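Local coordinates for importin subunit beta-1 (Saccharomyces cerevisiae, PDB 5OWU), which carries proteins into the nucleus as the importin beta subunit, partnering importin alpha, which recognises the classical nuclear localization signal of the cargo, at residues Arg386-Met397 against Val427-Ile438. Sequence-based numbering, arbitrary orientation.
Sequences REAAVMAFGSIM and VKETTAWCIGRI
Bent at chi2 and chi3, the side chain of Arg437 turns its guanidinium edge to the carbonyl of Gly394, while Trp433, with CG anti to its backbone N (chi1 171°), brings the CZ3 and CH2 end of its ring up against the backbone around Met391 O and Gly394. NE of Arg437 donates to Gly394 O over 2.9 Å in a nearly straight bond; the oxygen lies in the guanidinium plane, yet the donor stands above the carbonyl plane, and NH2 adds a weak second bond. This acceptor, in the last turn of helix 383-395, also takes a weak bond from Met397 N. With an alanine at Arg437, Gly394 O would probably lose its strong side-chain donor, and the Trp433 ring the CG packed near its rim.

Gly394 lets the backbones close to 4.5 Å between its CA and that of Cys434; a beta carbon there would collide with Trp433 CZ3. On the side of the indole opposite Arg437 CG, SD of Met391 approaches obliquely, 3.7 Å from Trp433 CZ3, a Met-aromatic contact. Val390 enters as a knob among Val427, Thr430, Thr431 and Cys434, its CG2 3.6 Å from Thr430 CG2. Cys434 SG, meanwhile, meets the Phe393 ring at its edge, 3.9 Å from CD1.

Toward the start of both segments, Thr430 OG1 donates to the anti lone pair of Glu387 OE2 at 2.6 Å, while Gln336 holds OE1, so both carboxylate oxygens are engaged.

The two helices, from HEAT repeats 9 and 10, run nearly parallel (16°), illustrating how neighbouring repeats stack in a solenoid: an apolar and sulfur-rich middle, with a polar clasp near each end that probably fixes the register.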
ATOM      1  N   ARG A 386     -31.343   9.600   9.293  1.00 32.13           N
ATOM      2  CA  ARG A 386     -30.881   8.831  10.446  1.00 36.07           C
ATOM      3  C   ARG A 386     -29.555   8.134  10.146  1.00 27.10           C
ATOM      4  O   ARG A 386     -28.624   8.157  10.972  1.00 28.25           O
ATOM      5  CB  ARG A 386     -31.947   7.818  10.857  1.00 26.80           C
ATOM      6  CG  ARG A 386     -33.337   8.425  11.089  1.00 37.26           C
ATOM      7  CD  ARG A 386     -34.268   7.481  11.846  1.00 31.76           C
ATOM      8  NE  ARG A 386     -34.576   6.264  11.101  1.00 33.67           N
ATOM      9  CZ  ARG A 386     -35.464   6.194  10.116  1.00 31.13           C
ATOM     10  NH1 ARG A 386     -36.127   7.279   9.732  1.00 35.82           N
ATOM     11  NH2 ARG A 386     -35.680   5.042   9.499  1.00 39.31           N
ATOM     12  N   GLU A 387     -29.444   7.516   8.965  1.00 27.25           N
ATOM     13  CA  GLU A 387     -28.185   6.885   8.580  1.00 23.86           C
ATOM     14  C   GLU A 387     -27.063   7.912   8.547  1.00 27.98           C
ATOM     15  O   GLU A 387     -25.968   7.673   9.071  1.00 24.83           O
ATOM     16  CB  GLU A 387     -28.331   6.195   7.222  1.00 28.44           C
ATOM     17  CG  GLU A 387     -27.182   5.242   6.875  1.00 30.29           C
ATOM     18  CD  GLU A 387     -25.942   5.950   6.344  1.00 37.10           C
ATOM     19  OE1 GLU A 387     -26.055   7.116   5.907  1.00 29.29           O
ATOM     20  OE2 GLU A 387     -24.852   5.332   6.358  1.00 32.83           O
ATOM     21  N   ALA A 388     -27.325   9.076   7.946  1.00 34.56           N
ATOM     22  CA  ALA A 388     -26.339  10.152   7.955  1.00 30.17           C
ATOM     23  C   ALA A 388     -25.940  10.523   9.378  1.00 30.62           C
ATOM     24  O   ALA A 388     -24.764  10.780   9.655  1.00 27.42           O
ATOM     25  CB  ALA A 388     -26.890  11.373   7.215  1.00 31.30           C
ATOM     26  N   ALA A 389     -26.903  10.541  10.301  1.00 29.02           N
ATOM     27  CA  ALA A 389     -26.604  10.940  11.673  1.00 26.11           C
ATOM     28  C   ALA A 389     -25.628   9.971  12.330  1.00 28.30           C
ATOM     29  O   ALA A 389     -24.620  10.395  12.916  1.00 27.23           O
ATOM     30  CB  ALA A 389     -27.901  11.044  12.482  1.00 33.07           C
ATOM     31  N   VAL A 390     -25.901   8.660  12.254  1.00 25.91           N
ATOM     32  CA  VAL A 390     -24.956   7.728  12.882  1.00 22.66           C
ATOM     33  C   VAL A 390     -23.631   7.699  12.124  1.00 24.16           C
ATOM     34  O   VAL A 390     -22.570   7.488  12.725  1.00 26.82           O
ATOM     35  CB  VAL A 390     -25.537   6.301  13.031  1.00 21.47           C
ATOM     36  CG1 VAL A 390     -26.540   6.241  14.152  1.00 30.21           C
ATOM     37  CG2 VAL A 390     -26.157   5.799  11.724  1.00 35.55           C
ATOM     38  N   MET A 391     -23.658   7.884  10.805  1.00 21.98           N
ATOM     39  CA  MET A 391     -22.411   7.977  10.052  1.00 18.62           C
ATOM     40  C   MET A 391     -21.549   9.124  10.567  1.00 20.04           C
ATOM     41  O   MET A 391     -20.337   8.969  10.766  1.00 25.46           O
ATOM     42  CB  MET A 391     -22.705   8.156   8.558  1.00 29.37           C
ATOM     43  CG  MET A 391     -21.448   8.252   7.685  1.00 28.81           C
ATOM     44  SD  MET A 391     -20.418   6.759   7.758  1.00 36.80           S
ATOM     45  CE  MET A 391     -18.908   7.403   7.052  1.00 50.09           C
ATOM     46  N   ALA A 392     -22.161  10.292  10.788  1.00 26.92           N
ATOM     47  CA  ALA A 392     -21.413  11.447  11.272  1.00 27.77           C
ATOM     48  C   ALA A 392     -20.884  11.202  12.684  1.00 30.23           C
ATOM     49  O   ALA A 392     -19.700  11.461  12.983  1.00 30.60           O
ATOM     50  CB  ALA A 392     -22.305  12.694  11.224  1.00 30.49           C
ATOM     51  N   PHE A 393     -21.739  10.669  13.563  1.00 26.72           N
ATOM     52  CA  PHE A 393     -21.298  10.438  14.931  1.00 21.14           C
ATOM     53  C   PHE A 393     -20.119   9.479  14.960  1.00 23.84           C
ATOM     54  O   PHE A 393     -19.096   9.753  15.595  1.00 27.61           O
ATOM     55  CB  PHE A 393     -22.440   9.902  15.789  1.00 28.25           C
ATOM     56  CG  PHE A 393     -22.132   9.930  17.253  1.00 29.63           C
ATOM     57  CD1 PHE A 393     -21.482   8.874  17.851  1.00 25.17           C
ATOM     58  CD2 PHE A 393     -22.467  11.027  18.022  1.00 25.84           C
ATOM     59  CE1 PHE A 393     -21.185   8.902  19.203  1.00 24.86           C
ATOM     60  CE2 PHE A 393     -22.171  11.065  19.363  1.00 27.46           C
ATOM     61  CZ  PHE A 393     -21.530  10.002  19.957  1.00 31.36           C
ATOM     62  N   GLY A 394     -20.238   8.351  14.260  1.00 24.92           N
ATOM     63  CA  GLY A 394     -19.130   7.418  14.203  1.00 29.97           C
ATOM     64  C   GLY A 394     -17.893   8.038  13.589  1.00 25.88           C
ATOM     65  O   GLY A 394     -16.770   7.726  13.993  1.00 22.69           O
ATOM     66  N   SER A 395     -18.082   8.944  12.628  1.00 25.89           N
ATOM     67  CA  SER A 395     -16.959   9.582  11.952  1.00 28.47           C
ATOM     68  C   SER A 395     -16.213  10.588  12.820  1.00 31.30           C
ATOM     69  O   SER A 395     -15.117  11.001  12.422  1.00 32.51           O
ATOM     70  CB  SER A 395     -17.433  10.283  10.679  1.00 27.71           C
ATOM     71  OG  SER A 395     -17.770   9.344   9.676  1.00 27.17           O
ATOM     72  N   ILE A 396     -16.753  11.012  13.966  1.00 27.82           N
ATOM     73  CA  ILE A 396     -15.982  11.908  14.840  1.00 24.30           C
ATOM     74  C   ILE A 396     -15.437  11.192  16.083  1.00 27.30           C
ATOM     75  O   ILE A 396     -15.010  11.851  17.029  1.00 28.39           O
ATOM     76  CB  ILE A 396     -16.786  13.162  15.235  1.00 27.37           C
ATOM     77  CG1 ILE A 396     -18.059  12.802  16.006  1.00 25.75           C
ATOM     78  CG2 ILE A 396     -17.111  13.988  13.993  1.00 34.21           C
ATOM     79  CD1 ILE A 396     -18.680  13.982  16.745  1.00 29.48           C
ATOM     80  N   MET A 397     -15.381   9.859  16.095  1.00 26.44           N
ATOM     81  CA  MET A 397     -14.910   9.168  17.291  1.00 26.69           C
ATOM     82  C   MET A 397     -13.392   9.098  17.382  1.00 29.86           C
ATOM     83  O   MET A 397     -12.859   8.655  18.404  1.00 25.44           O
ATOM     84  CB  MET A 397     -15.507   7.761  17.354  1.00 29.12           C
ATOM     85  CG  MET A 397     -16.983   7.776  17.741  1.00 23.58           C
ATOM     86  SD  MET A 397     -17.237   8.414  19.415  1.00 29.08           S
ATOM     87  CE  MET A 397     -17.805  10.071  19.065  1.00 26.82           C
ATOM     88  N   VAL A 427     -29.672   1.911   7.917  1.00 27.93           N
ATOM     89  CA  VAL A 427     -29.494   2.538   9.221  1.00 23.04           C
ATOM     90  C   VAL A 427     -28.873   1.558  10.201  1.00 25.59           C
ATOM     91  O   VAL A 427     -27.966   1.912  10.956  1.00 27.09           O
ATOM     92  CB  VAL A 427     -30.833   3.082   9.748  1.00 24.86           C
ATOM     93  CG1 VAL A 427     -30.700   3.530  11.203  1.00 25.89           C
ATOM     94  CG2 VAL A 427     -31.301   4.235   8.883  1.00 29.52           C
ATOM     95  N   LYS A 428     -29.366   0.318  10.224  1.00 26.33           N
ATOM     96  CA  LYS A 428     -28.825  -0.658  11.164  1.00 27.83           C
ATOM     97  C   LYS A 428     -27.382  -1.005  10.825  1.00 23.57           C
ATOM     98  O   LYS A 428     -26.554  -1.203  11.722  1.00 29.37           O
ATOM     99  CB  LYS A 428     -29.681  -1.920  11.163  1.00 23.45           C
ATOM    100  CG  LYS A 428     -31.046  -1.745  11.794  1.00 34.66           C
ATOM    101  CD  LYS A 428     -31.767  -3.081  11.931  1.00 32.67           C
ATOM    102  CE  LYS A 428     -32.170  -3.647  10.597  1.00 32.11           C
ATOM    103  NZ  LYS A 428     -32.946  -4.894  10.783  1.00 30.46           N
ATOM    104  N   GLU A 429     -27.069  -1.104   9.535  1.00 26.44           N
ATOM    105  CA  GLU A 429     -25.701  -1.400   9.127  1.00 29.36           C
ATOM    106  C   GLU A 429     -24.743  -0.331   9.640  1.00 26.78           C
ATOM    107  O   GLU A 429     -23.708  -0.630  10.267  1.00 25.38           O
ATOM    108  CB  GLU A 429     -25.642  -1.498   7.600  1.00 36.41           C
ATOM    109  CG  GLU A 429     -24.251  -1.639   7.019  1.00 35.82           C
ATOM    110  CD  GLU A 429     -24.275  -1.889   5.518  1.00 37.80           C
ATOM    111  OE1 GLU A 429     -25.081  -1.241   4.820  1.00 38.19           O
ATOM    112  OE2 GLU A 429     -23.498  -2.742   5.049  1.00 38.10           O
ATOM    113  N   THR A 430     -25.087   0.937   9.397  1.00 25.88           N
ATOM    114  CA  THR A 430     -24.202   2.011   9.816  1.00 25.97           C
ATOM    115  C   THR A 430     -24.202   2.172  11.330  1.00 23.87           C
ATOM    116  O   THR A 430     -23.174   2.522  11.905  1.00 23.29           O
ATOM    117  CB  THR A 430     -24.604   3.303   9.113  1.00 23.57           C
ATOM    118  OG1 THR A 430     -24.511   3.089   7.701  1.00 24.36           O
ATOM    119  CG2 THR A 430     -23.690   4.473   9.534  1.00 26.35           C
ATOM    120  N   THR A 431     -25.329   1.903  11.992  1.00 29.47           N
ATOM    121  CA  THR A 431     -25.370   1.955  13.451  1.00 28.65           C
ATOM    122  C   THR A 431     -24.441   0.917  14.069  1.00 25.16           C
ATOM    123  O   THR A 431     -23.729   1.207  15.040  1.00 27.24           O
ATOM    124  CB  THR A 431     -26.809   1.749  13.934  1.00 32.65           C
ATOM    125  OG1 THR A 431     -27.629   2.820  13.448  1.00 27.41           O
ATOM    126  CG2 THR A 431     -26.887   1.707  15.476  1.00 27.33           C
ATOM    127  N   ALA A 432     -24.446  -0.307  13.535  1.00 22.78           N
ATOM    128  CA  ALA A 432     -23.506  -1.316  14.016  1.00 25.78           C
ATOM    129  C   ALA A 432     -22.070  -0.839  13.836  1.00 23.30           C
ATOM    130  O   ALA A 432     -21.236  -0.961  14.747  1.00 23.63           O
ATOM    131  CB  ALA A 432     -23.725  -2.643  13.284  1.00 28.61           C
ATOM    132  N   TRP A 433     -21.762  -0.299  12.652  1.00 23.34           N
ATOM    133  CA  TRP A 433     -20.442   0.292  12.440  1.00 23.89           C
ATOM    134  C   TRP A 433     -20.143   1.374  13.476  1.00 27.67           C
ATOM    135  O   TRP A 433     -19.045   1.425  14.041  1.00 27.33           O
ATOM    136  CB  TRP A 433     -20.358   0.862  11.026  1.00 23.94           C
ATOM    137  CG  TRP A 433     -19.134   1.678  10.746  1.00 28.83           C
ATOM    138  CD1 TRP A 433     -17.902   1.212  10.375  1.00 28.54           C
ATOM    139  CD2 TRP A 433     -19.021   3.108  10.800  1.00 24.32           C
ATOM    140  NE1 TRP A 433     -17.035   2.260  10.195  1.00 28.18           N
ATOM    141  CE2 TRP A 433     -17.694   3.435  10.446  1.00 27.92           C
ATOM    142  CE3 TRP A 433     -19.910   4.142  11.111  1.00 29.68           C
ATOM    143  CZ2 TRP A 433     -17.236   4.749  10.393  1.00 26.01           C
ATOM    144  CZ3 TRP A 433     -19.454   5.447  11.058  1.00 26.78           C
ATOM    145  CH2 TRP A 433     -18.130   5.741  10.704  1.00 22.16           C
ATOM    146  N   CYS A 434     -21.113   2.249  13.737  1.00 22.35           N
ATOM    147  CA  CYS A 434     -20.903   3.345  14.675  1.00 21.85           C
ATOM    148  C   CYS A 434     -20.578   2.823  16.064  1.00 24.68           C
ATOM    149  O   CYS A 434     -19.723   3.381  16.768  1.00 23.45           O
ATOM    150  CB  CYS A 434     -22.150   4.231  14.710  1.00 25.11           C
ATOM    151  SG  CYS A 434     -21.994   5.660  15.763  1.00 25.77           S
ATOM    152  N   ILE A 435     -21.244   1.744  16.475  1.00 24.14           N
ATOM    153  CA  ILE A 435     -20.942   1.147  17.770  1.00 25.44           C
ATOM    154  C   ILE A 435     -19.519   0.618  17.770  1.00 27.29           C
ATOM    155  O   ILE A 435     -18.792   0.751  18.764  1.00 21.87           O
ATOM    156  CB  ILE A 435     -21.973   0.051  18.105  1.00 22.87           C
ATOM    157  CG1 ILE A 435     -23.360   0.696  18.265  1.00 26.49           C
ATOM    158  CG2 ILE A 435     -21.593  -0.690  19.375  1.00 27.87           C
ATOM    159  CD1 ILE A 435     -24.495  -0.282  18.358  1.00 28.57           C
ATOM    160  N   GLY A 436     -19.093   0.024  16.648  1.00 20.76           N
ATOM    161  CA  GLY A 436     -17.704  -0.395  16.535  1.00 25.97           C
ATOM    162  C   GLY A 436     -16.717   0.756  16.642  1.00 29.29           C
ATOM    163  O   GLY A 436     -15.640   0.602  17.212  1.00 27.44           O
ATOM    164  N   ARG A 437     -17.057   1.915  16.064  1.00 27.66           N
ATOM    165  CA  ARG A 437     -16.194   3.096  16.159  1.00 28.87           C
ATOM    166  C   ARG A 437     -16.085   3.594  17.601  1.00 29.20           C
ATOM    167  O   ARG A 437     -14.986   3.930  18.084  1.00 28.35           O
ATOM    168  CB  ARG A 437     -16.747   4.203  15.253  1.00 25.95           C
ATOM    169  CG  ARG A 437     -16.720   3.847  13.768  1.00 24.18           C
ATOM    170  CD  ARG A 437     -15.331   4.072  13.182  1.00 29.74           C
ATOM    171  NE  ARG A 437     -14.998   5.492  13.245  1.00 32.30           N
ATOM    172  CZ  ARG A 437     -13.832   6.017  12.883  1.00 44.75           C
ATOM    173  NH1 ARG A 437     -12.857   5.245  12.420  1.00 34.19           N
ATOM    174  NH2 ARG A 437     -13.645   7.327  12.996  1.00 39.55           N
ATOM    175  N   ILE A 438     -17.223   3.656  18.296  1.00 25.61           N
ATOM    176  CA  ILE A 438     -17.216   4.027  19.706  1.00 29.01           C
ATOM    177  C   ILE A 438     -16.334   3.063  20.481  1.00 37.38           C
ATOM    178  O   ILE A 438     -15.471   3.468  21.270  1.00 36.77           O
ATOM    179  CB  ILE A 438     -18.653   4.050  20.259  1.00 29.60           C
ATOM    180  CG1 ILE A 438     -19.472   5.121  19.536  1.00 26.64           C
ATOM    181  CG2 ILE A 438     -18.651   4.319  21.756  1.00 39.61           C
ATOM    182  CD1 ILE A 438     -20.937   5.113  19.859  1.00 31.88           C
TER